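Early 35 kDa protein (Autographa californica nucleopolyhedrovirus, PDB 1P35) inhibits caspases and so blocks the apoptotic response of the insect host cell to viral infection, and also suppresses the host RNA interference antiviral response. Local coordinates at residues D97-V102 / N163-F168; K32-Q37 / F158-N163. One frame throughout, in Å; residues are numbered along the deposited sequence.

How the contacts relate
Both contacts use the chain around N163, which they share, and their centres lie about 13 Å apart. Contact 1 pairs the strand that starts at E98 with the strand that starts near Q164. It joins them by backbone hydrogen bonds, with Y100, Q164, L166 and F168 buried and H99 exposed. Contact 2 is also only partly buried: I33, F158 and S162 are buried, while M34 and T36 are exposed. There the loop before strand 164-170 passes the end of strand 24-33, through side-chain packing and a water bridge. Strand 24-33 neighbours strand 164-170. F158 touches E98, and I33 touches Y100.

Contact 1 of 2, residues D97-V102 / N163-F168; sequences DEHYSV and NQVLSF
E98 and H99 pair in parallel with Q164 and V165. Three backbone hydrogen bonds join the strands: E98 N to N163 O, V165 N to E98 O (2.7 Å) and Y100 N to V165 O. All three are close to straight.

The tight side is built around Y100, Q164 and L166. CE1 of Y100 comes to 3.3 Å from CB of Q164, and the phenol ring stands nearly perpendicular to the amide plane of Q164. V165 O lies at the edge of the same ring, in its plane. CD2 of L166 packs against CD1 of Y100 at 3.9 Å. Further along, the two methyls of V102 divide their contacts: CG2 meets CB of L166, and CG1 meets CD2 of F168. C152 and M44 also touch both Y100 and L166, and the phenol OH is hydrogen-bonded to N31. Q164 OE1 is buried 3.0 Å from CB of E98 and has no polar partner in the model.

The opposite side is looser, with H99 exposed. CG2 of V165 stands between its own backbone N and carbonyl carbon (chi1, to CG1, -44°), which places this methyl over one face of the imidazole. It lies 3.8 Å from the ring centre, in a CH-pi contact offset toward the rim. At the start of the pairing, the partly exposed D97 and N163 lie side by side. A water joins them, donating to D97 OD1 (2.9 Å) and accepting from N163 N.

This is a short parallel strand pair in a mixed sheet, with strand 98-106 broken at Y100 and one face packed in the interior.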
ATOM      1  N   ASP A  97       4.666 -13.058  -1.911  1.00 30.14           N
ATOM      2  CA  ASP A  97       5.596 -13.067  -3.033  1.00 22.95           C
ATOM      3  C   ASP A  97       6.312 -14.411  -3.209  1.00 40.00           C
ATOM      4  O   ASP A  97       6.707 -15.049  -2.219  1.00 48.86           O
ATOM      5  CB  ASP A  97       6.692 -12.008  -2.838  1.00 32.46           C
ATOM      6  CG  ASP A  97       6.144 -10.602  -2.723  1.00 41.93           C
ATOM      7  OD1 ASP A  97       5.112 -10.297  -3.370  1.00 64.63           O
ATOM      8  OD2 ASP A  97       6.766  -9.792  -2.000  1.00 65.14           O
ATOM      9  N   GLU A  98       6.482 -14.845  -4.463  1.00 34.12           N
ATOM     10  CA  GLU A  98       7.227 -16.075  -4.740  1.00 44.99           C
ATOM     11  C   GLU A  98       8.621 -15.607  -5.204  1.00 48.09           C
ATOM     12  O   GLU A  98       8.756 -14.516  -5.744  1.00 40.07           O
ATOM     13  CB  GLU A  98       6.572 -16.907  -5.837  1.00 39.00           C
ATOM     14  CG  GLU A  98       5.257 -17.561  -5.498  1.00 65.70           C
ATOM     15  CD  GLU A  98       5.420 -18.741  -4.588  1.00 74.02           C
ATOM     16  OE1 GLU A  98       5.855 -18.548  -3.434  1.00 84.42           O
ATOM     17  OE2 GLU A  98       5.123 -19.868  -5.029  1.00 81.01           O
ATOM     18  N   HIS A  99       9.652 -16.420  -4.985  1.00 43.94           N
ATOM     19  CA  HIS A  99      10.984 -16.035  -5.398  1.00 42.76           C
ATOM     20  C   HIS A  99      11.590 -16.939  -6.446  1.00 39.17           C
ATOM     21  O   HIS A  99      11.553 -18.168  -6.323  1.00 48.49           O
ATOM     22  CB  HIS A  99      11.908 -15.969  -4.186  1.00 40.22           C
ATOM     23  CG  HIS A  99      11.469 -14.968  -3.167  1.00 46.32           C
ATOM     24  ND1 HIS A  99      10.383 -15.172  -2.339  1.00 56.12           N
ATOM     25  CD2 HIS A  99      11.944 -13.737  -2.865  1.00 45.30           C
ATOM     26  CE1 HIS A  99      10.214 -14.114  -1.568  1.00 57.31           C
ATOM     27  NE2 HIS A  99      11.148 -13.229  -1.867  1.00 55.31           N
ATOM     28  N   TYR A 100      12.100 -16.335  -7.515  1.00 30.59           N
ATOM     29  CA  TYR A 100      12.742 -17.139  -8.509  1.00 33.55           C
ATOM     30  C   TYR A 100      14.083 -17.588  -7.902  1.00 43.19           C
ATOM     31  O   TYR A 100      14.673 -16.882  -7.080  1.00 36.13           O
ATOM     32  CB  TYR A 100      13.074 -16.360  -9.775  1.00 24.83           C
ATOM     33  CG  TYR A 100      11.902 -15.951 -10.671  1.00 30.77           C
ATOM     34  CD1 TYR A 100      11.193 -14.768 -10.455  1.00 30.72           C
ATOM     35  CD2 TYR A 100      11.590 -16.699 -11.779  1.00 29.09           C
ATOM     36  CE1 TYR A 100      10.209 -14.349 -11.348  1.00 37.48           C
ATOM     37  CE2 TYR A 100      10.612 -16.292 -12.678  1.00 31.85           C
ATOM     38  CZ  TYR A 100       9.927 -15.124 -12.468  1.00 28.86           C
ATOM     39  OH  TYR A 100       8.973 -14.736 -13.392  1.00 50.37           O
ATOM     40  N   SER A 101      14.532 -18.763  -8.328  1.00 47.74           N
ATOM     41  CA  SER A 101      15.819 -19.318  -7.944  1.00 43.73           C
ATOM     42  C   SER A 101      16.809 -18.742  -9.031  1.00 33.10           C
ATOM     43  O   SER A 101      16.632 -18.958 -10.225  1.00 45.75           O
ATOM     44  CB  SER A 101      15.729 -20.864  -7.993  1.00 26.63           C
ATOM     45  OG  SER A 101      16.915 -21.453  -7.522  1.00 52.84           O
ATOM     46  N   VAL A 102      17.829 -18.014  -8.588  1.00 34.53           N
ATOM     47  CA  VAL A 102      18.806 -17.372  -9.466  1.00 26.49           C
ATOM     48  C   VAL A 102      20.206 -18.004  -9.561  1.00 45.56           C
ATOM     49  O   VAL A 102      20.845 -18.346  -8.524  1.00 36.81           O
ATOM     50  CB  VAL A 102      18.998 -15.870  -9.022  1.00 29.98           C
ATOM     51  CG1 VAL A 102      20.002 -15.176  -9.860  1.00 28.80           C
ATOM     52  CG2 VAL A 102      17.622 -15.141  -9.078  1.00 42.99           C
ATOM     53  N   ASN A 163       3.027 -12.169  -6.950  1.00 29.98           N
ATOM     54  CA  ASN A 163       4.079 -11.477  -7.687  1.00 33.67           C
ATOM     55  C   ASN A 163       5.245 -12.466  -7.572  1.00 41.05           C
ATOM     56  O   ASN A 163       5.423 -13.096  -6.484  1.00 32.74           O
ATOM     57  CB  ASN A 163       4.525 -10.179  -7.013  1.00 36.01           C
ATOM     58  CG  ASN A 163       3.551  -9.024  -7.251  1.00 40.88           C
ATOM     59  OD1 ASN A 163       3.229  -8.687  -8.382  1.00 48.76           O
ATOM     60  ND2 ASN A 163       3.103  -8.418  -6.176  1.00 42.03           N
ATOM     61  N   GLN A 164       6.011 -12.630  -8.664  1.00 39.15           N
ATOM     62  CA  GLN A 164       7.170 -13.521  -8.671  1.00 26.91           C
ATOM     63  C   GLN A 164       8.308 -12.530  -8.606  1.00 28.60           C
ATOM     64  O   GLN A 164       8.380 -11.651  -9.451  1.00 27.78           O
ATOM     65  CB  GLN A 164       7.269 -14.337  -9.944  1.00 23.12           C
ATOM     66  CG  GLN A 164       5.932 -14.800 -10.504  1.00 29.08           C
ATOM     67  CD  GLN A 164       5.103 -15.506  -9.498  1.00 54.96           C
ATOM     68  OE1 GLN A 164       5.629 -16.104  -8.552  1.00 60.13           O
ATOM     69  NE2 GLN A 164       3.788 -15.472  -9.692  1.00 52.28           N
ATOM     70  N   VAL A 165       9.207 -12.665  -7.624  1.00 25.17           N
ATOM     71  CA  VAL A 165      10.236 -11.655  -7.444  1.00 20.63           C
ATOM     72  C   VAL A 165      11.669 -12.186  -7.347  1.00 32.18           C
ATOM     73  O   VAL A 165      11.902 -13.389  -7.154  1.00 34.09           O
ATOM     74  CB  VAL A 165       9.885 -10.803  -6.187  1.00 23.26           C
ATOM     75  CG1 VAL A 165       8.375 -10.452  -6.192  1.00 27.66           C
ATOM     76  CG2 VAL A 165      10.148 -11.621  -4.885  1.00 29.76           C
ATOM     77  N   LEU A 166      12.632 -11.291  -7.560  1.00 26.37           N
ATOM     78  CA  LEU A 166      14.040 -11.669  -7.466  1.00 32.97           C
ATOM     79  C   LEU A 166      14.814 -10.390  -7.375  1.00 37.69           C
ATOM     80  O   LEU A 166      14.328  -9.350  -7.783  1.00 29.84           O
ATOM     81  CB  LEU A 166      14.528 -12.458  -8.679  1.00 27.46           C
ATOM     82  CG  LEU A 166      14.642 -11.733 -10.043  1.00 39.11           C
ATOM     83  CD1 LEU A 166      16.017 -11.142 -10.227  1.00 33.07           C
ATOM     84  CD2 LEU A 166      14.438 -12.718 -11.177  1.00 28.05           C
ATOM     85  N   SER A 167      16.001 -10.474  -6.789  1.00 31.20           N
ATOM     86  CA  SER A 167      16.896  -9.345  -6.691  1.00 28.36           C
ATOM     87  C   SER A 167      18.302  -9.882  -6.433  1.00 35.08           C
ATOM     88  O   SER A 167      18.472 -10.886  -5.771  1.00 32.53           O
ATOM     89  CB  SER A 167      16.455  -8.374  -5.587  1.00 25.76           C
ATOM     90  OG  SER A 167      16.237  -9.035  -4.350  1.00 46.56           O
ATOM     91  N   PHE A 168      19.310  -9.208  -6.961  1.00 34.40           N
ATOM     92  CA  PHE A 168      20.654  -9.681  -6.770  1.00 26.35           C
ATOM     93  C   PHE A 168      21.633  -8.552  -7.107  1.00 37.04           C
ATOM     94  O   PHE A 168      21.255  -7.569  -7.773  1.00 30.01           O
ATOM     95  CB  PHE A 168      20.880 -10.942  -7.654  1.00 25.44           C
ATOM     96  CG  PHE A 168      20.751 -10.672  -9.168  1.00 34.76           C
ATOM     97  CD1 PHE A 168      21.660  -9.844  -9.828  1.00 29.40           C
ATOM     98  CD2 PHE A 168      19.674 -11.186  -9.891  1.00 33.79           C
ATOM     99  CE1 PHE A 168      21.487  -9.515 -11.199  1.00 24.29           C
ATOM    100  CE2 PHE A 168      19.486 -10.880 -11.241  1.00 19.69           C
ATOM    101  CZ  PHE A 168      20.402 -10.030 -11.895  1.00 19.73           C
TER
HETATM  102  O   HOH W   1       2.640 -11.565  -4.068  1.00 43.85           O

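Contact 2 of 2, residues K32-Q37 / F158-N163; sequences KIMNTQ and FENGSN
K32 crosses N163 obliquely at the end of strand 24-33. Its CG lies anti to the backbone N (chi1 -172°) and packs 3.6 Å from S162 O. The chain then bends at chi3 (-57°), and CE comes within 3.2 Å of N163 OD1. That oxygen also takes a weak hydrogen bond from NE of R63. The K32 ammonium reaches the loop through a water: NZ donates to it at 2.7 Å, and the water donates to G161 O.

I33 is buried and meets the ring of F158. Its CG2 lies 3.8 Å from CZ of that ring, and the two side chains cross at about a right angle. I33 O approaches the edge of the ring, near its plane, 3.7 Å from CE2.

M34 lies on the exposed side. Its chain bends at chi2 and chi3, and the terminal CE reaches the side-chain amide of N160. M34 O is also close to this amide.

N35 contributes its carbonyl. N35 O lies 3.4 Å from CZ of F158, so two backbone oxygens, those of I33 and N35, approach the far end of this ring. The N35 side chain points away from the 158-163 loop, and its OD1 accepts a hydrogen bond from D9 N, just before strand 10-21.

T36 adds its methyl CG2, which rests against the N160 side chain 3.8 Å from CG.

S162 N donates to E159 O at 2.8 Å, a backbone bond within the loop. S162 OG is hydrogen-bonded to K96 O. The loop runs from strand 148-154 to strand 164-170. It passes between the outgoing end of strand 24-33 and the start of strand 98-106, where E98 touches both F158 and S162.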
ATOM      1  N   LYS A  32       4.437 -10.835 -12.940  1.00 29.39           N
ATOM      2  CA  LYS A  32       3.302 -11.657 -12.551  1.00 33.87           C
ATOM      3  C   LYS A  32       2.883 -12.652 -13.599  1.00 28.92           C
ATOM      4  O   LYS A  32       2.357 -12.279 -14.658  1.00 36.28           O
ATOM      5  CB  LYS A  32       2.131 -10.768 -12.141  1.00 34.28           C
ATOM      6  CG  LYS A  32       0.948 -11.515 -11.536  1.00 55.87           C
ATOM      7  CD  LYS A  32      -0.082 -10.548 -10.955  1.00 48.96           C
ATOM      8  CE  LYS A  32       0.574  -9.646  -9.907  1.00 54.55           C
ATOM      9  NZ  LYS A  32      -0.373  -8.733  -9.246  1.00 33.80           N
ATOM     10  N   ILE A  33       3.099 -13.926 -13.307  1.00 32.32           N
ATOM     11  CA  ILE A  33       2.753 -15.016 -14.251  1.00 31.10           C
ATOM     12  C   ILE A  33       1.356 -15.608 -14.042  1.00 40.76           C
ATOM     13  O   ILE A  33       0.963 -15.934 -12.936  1.00 57.10           O
ATOM     14  CB  ILE A  33       3.847 -16.133 -14.193  1.00 41.84           C
ATOM     15  CG1 ILE A  33       5.164 -15.528 -14.694  1.00 35.28           C
ATOM     16  CG2 ILE A  33       3.435 -17.377 -15.043  1.00 29.11           C
ATOM     17  CD1 ILE A  33       6.383 -16.420 -14.608  1.00 53.53           C
ATOM     18  N   MET A  34       0.622 -15.746 -15.137  1.00 40.51           N
ATOM     19  CA  MET A  34      -0.762 -16.228 -15.147  1.00 41.79           C
ATOM     20  C   MET A  34      -1.126 -17.719 -15.245  1.00 64.09           C
ATOM     21  O   MET A  34      -2.279 -18.070 -14.975  1.00 83.68           O
ATOM     22  CB  MET A  34      -1.514 -15.507 -16.260  1.00 49.19           C
ATOM     23  CG  MET A  34      -1.967 -14.105 -15.916  1.00 53.22           C
ATOM     24  SD  MET A  34      -3.150 -14.129 -14.558  1.00 61.62           S
ATOM     25  CE  MET A  34      -4.452 -15.366 -15.175  1.00 36.18           C
ATOM     26  N   ASN A  35      -0.200 -18.597 -15.622  1.00 55.48           N
ATOM     27  CA  ASN A  35      -0.537 -20.033 -15.757  1.00 62.85           C
ATOM     28  C   ASN A  35      -0.775 -20.851 -14.473  1.00 62.32           C
ATOM     29  O   ASN A  35      -0.107 -20.651 -13.457  1.00 49.33           O
ATOM     30  CB  ASN A  35       0.545 -20.716 -16.582  1.00 62.41           C
ATOM     31  CG  ASN A  35       0.730 -20.055 -17.917  1.00 64.93           C
ATOM     32  OD1 ASN A  35       0.944 -18.836 -17.995  1.00 59.67           O
ATOM     33  ND2 ASN A  35       0.647 -20.839 -18.981  1.00 66.75           N
ATOM     34  N   THR A  36      -1.736 -21.776 -14.532  1.00 71.95           N
ATOM     35  CA  THR A  36      -2.063 -22.642 -13.379  1.00 83.52           C
ATOM     36  C   THR A  36      -1.674 -24.095 -13.620  1.00 84.07           C
ATOM     37  O   THR A  36      -1.367 -24.821 -12.672  1.00 97.00           O
ATOM     38  CB  THR A  36      -3.584 -22.669 -13.012  1.00 72.38           C
ATOM     39  OG1 THR A  36      -4.355 -23.038 -14.162  1.00 63.37           O
ATOM     40  CG2 THR A  36      -4.041 -21.338 -12.446  1.00 45.77           C
ATOM     41  N   GLN A  37      -1.716 -24.516 -14.880  1.00 67.22           N
ATOM     42  CA  GLN A  37      -1.367 -25.884 -15.244  1.00 76.42           C
ATOM     43  C   GLN A  37       0.067 -26.199 -14.786  1.00 76.31           C
ATOM     44  O   GLN A  37       0.271 -26.775 -13.718  1.00 84.63           O
ATOM     45  CB  GLN A  37      -1.498 -26.079 -16.771  1.00 90.64           C
ATOM     46  CG  GLN A  37      -0.585 -25.186 -17.654  1.00 85.43           C
ATOM     47  CD  GLN A  37      -1.034 -23.727 -17.753  1.00 84.97           C
ATOM     48  OE1 GLN A  37      -1.772 -23.229 -16.894  1.00 68.16           O
ATOM     49  NE2 GLN A  37      -0.565 -23.026 -18.800  1.00 49.55           N
ATOM     50  N   PHE A 158       3.616 -22.516  -7.600  1.00 58.61           N
ATOM     51  CA  PHE A 158       3.279 -21.126  -7.222  1.00 49.86           C
ATOM     52  C   PHE A 158       1.802 -20.747  -7.324  1.00 51.21           C
ATOM     53  O   PHE A 158       1.041 -21.300  -8.124  1.00 50.74           O
ATOM     54  CB  PHE A 158       4.125 -20.123  -8.045  1.00 51.13           C
ATOM     55  CG  PHE A 158       3.693 -19.974  -9.497  1.00 41.17           C
ATOM     56  CD1 PHE A 158       4.179 -20.825 -10.481  1.00 38.80           C
ATOM     57  CD2 PHE A 158       2.785 -18.992  -9.864  1.00 45.98           C
ATOM     58  CE1 PHE A 158       3.773 -20.702 -11.800  1.00 52.53           C
ATOM     59  CE2 PHE A 158       2.368 -18.863 -11.208  1.00 42.07           C
ATOM     60  CZ  PHE A 158       2.859 -19.713 -12.162  1.00 38.97           C
ATOM     61  N   GLU A 159       1.390 -19.784  -6.515  1.00 51.12           N
ATOM     62  CA  GLU A 159       0.008 -19.362  -6.574  1.00 49.81           C
ATOM     63  C   GLU A 159      -0.228 -18.258  -7.627  1.00 63.17           C
ATOM     64  O   GLU A 159       0.411 -17.191  -7.620  1.00 73.17           O
ATOM     65  CB  GLU A 159      -0.452 -18.918  -5.186  1.00 60.72           C
ATOM     66  CG  GLU A 159      -1.587 -19.769  -4.632  1.00 68.52           C
ATOM     67  CD  GLU A 159      -2.847 -19.703  -5.508  1.00100.00           C
ATOM     68  OE1 GLU A 159      -2.837 -18.975  -6.537  1.00100.00           O
ATOM     69  OE2 GLU A 159      -3.851 -20.379  -5.167  1.00100.00           O
ATOM     70  N   ASN A 160      -1.144 -18.561  -8.540  1.00 60.21           N
ATOM     71  CA  ASN A 160      -1.565 -17.684  -9.631  1.00 51.80           C
ATOM     72  C   ASN A 160      -1.455 -16.176  -9.335  1.00 58.26           C
ATOM     73  O   ASN A 160      -0.712 -15.435  -9.985  1.00 67.54           O
ATOM     74  CB  ASN A 160      -3.019 -18.020  -9.967  1.00 58.11           C
ATOM     75  CG  ASN A 160      -3.377 -17.707 -11.410  1.00 74.11           C
ATOM     76  OD1 ASN A 160      -2.763 -18.218 -12.352  1.00 51.69           O
ATOM     77  ND2 ASN A 160      -4.384 -16.882 -11.590  1.00 93.24           N
ATOM     78  N   GLY A 161      -2.203 -15.721  -8.343  1.00 43.80           N
ATOM     79  CA  GLY A 161      -2.178 -14.313  -8.021  1.00 37.13           C
ATOM     80  C   GLY A 161      -0.953 -13.701  -7.367  1.00 44.88           C
ATOM     81  O   GLY A 161      -1.002 -12.543  -7.016  1.00 37.25           O
ATOM     82  N   SER A 162       0.125 -14.452  -7.192  1.00 42.78           N
ATOM     83  CA  SER A 162       1.355 -13.926  -6.615  1.00 41.05           C
ATOM     84  C   SER A 162       2.257 -13.094  -7.541  1.00 34.12           C
ATOM     85  O   SER A 162       2.253 -13.302  -8.747  1.00 57.59           O
ATOM     86  CB  SER A 162       2.258 -15.088  -6.124  1.00 34.85           C
ATOM     87  OG  SER A 162       1.766 -15.704  -4.964  1.00 53.06           O
ATOM     88  N   ASN A 163       3.027 -12.169  -6.950  1.00 29.98           N
ATOM     89  CA  ASN A 163       4.079 -11.477  -7.687  1.00 33.67           C
ATOM     90  C   ASN A 163       5.245 -12.466  -7.572  1.00 41.05           C
ATOM     91  O   ASN A 163       5.423 -13.096  -6.484  1.00 32.74           O
ATOM     92  CB  ASN A 163       4.525 -10.179  -7.013  1.00 36.01           C
ATOM     93  CG  ASN A 163       3.551  -9.024  -7.251  1.00 40.88           C
ATOM     94  OD1 ASN A 163       3.229  -8.687  -8.382  1.00 48.76           O
ATOM     95  ND2 ASN A 163       3.103  -8.418  -6.176  1.00 42.03           N
TER
HETATM   96  O   HOH W   2      -2.483 -10.272  -8.460  1.00 39.44           O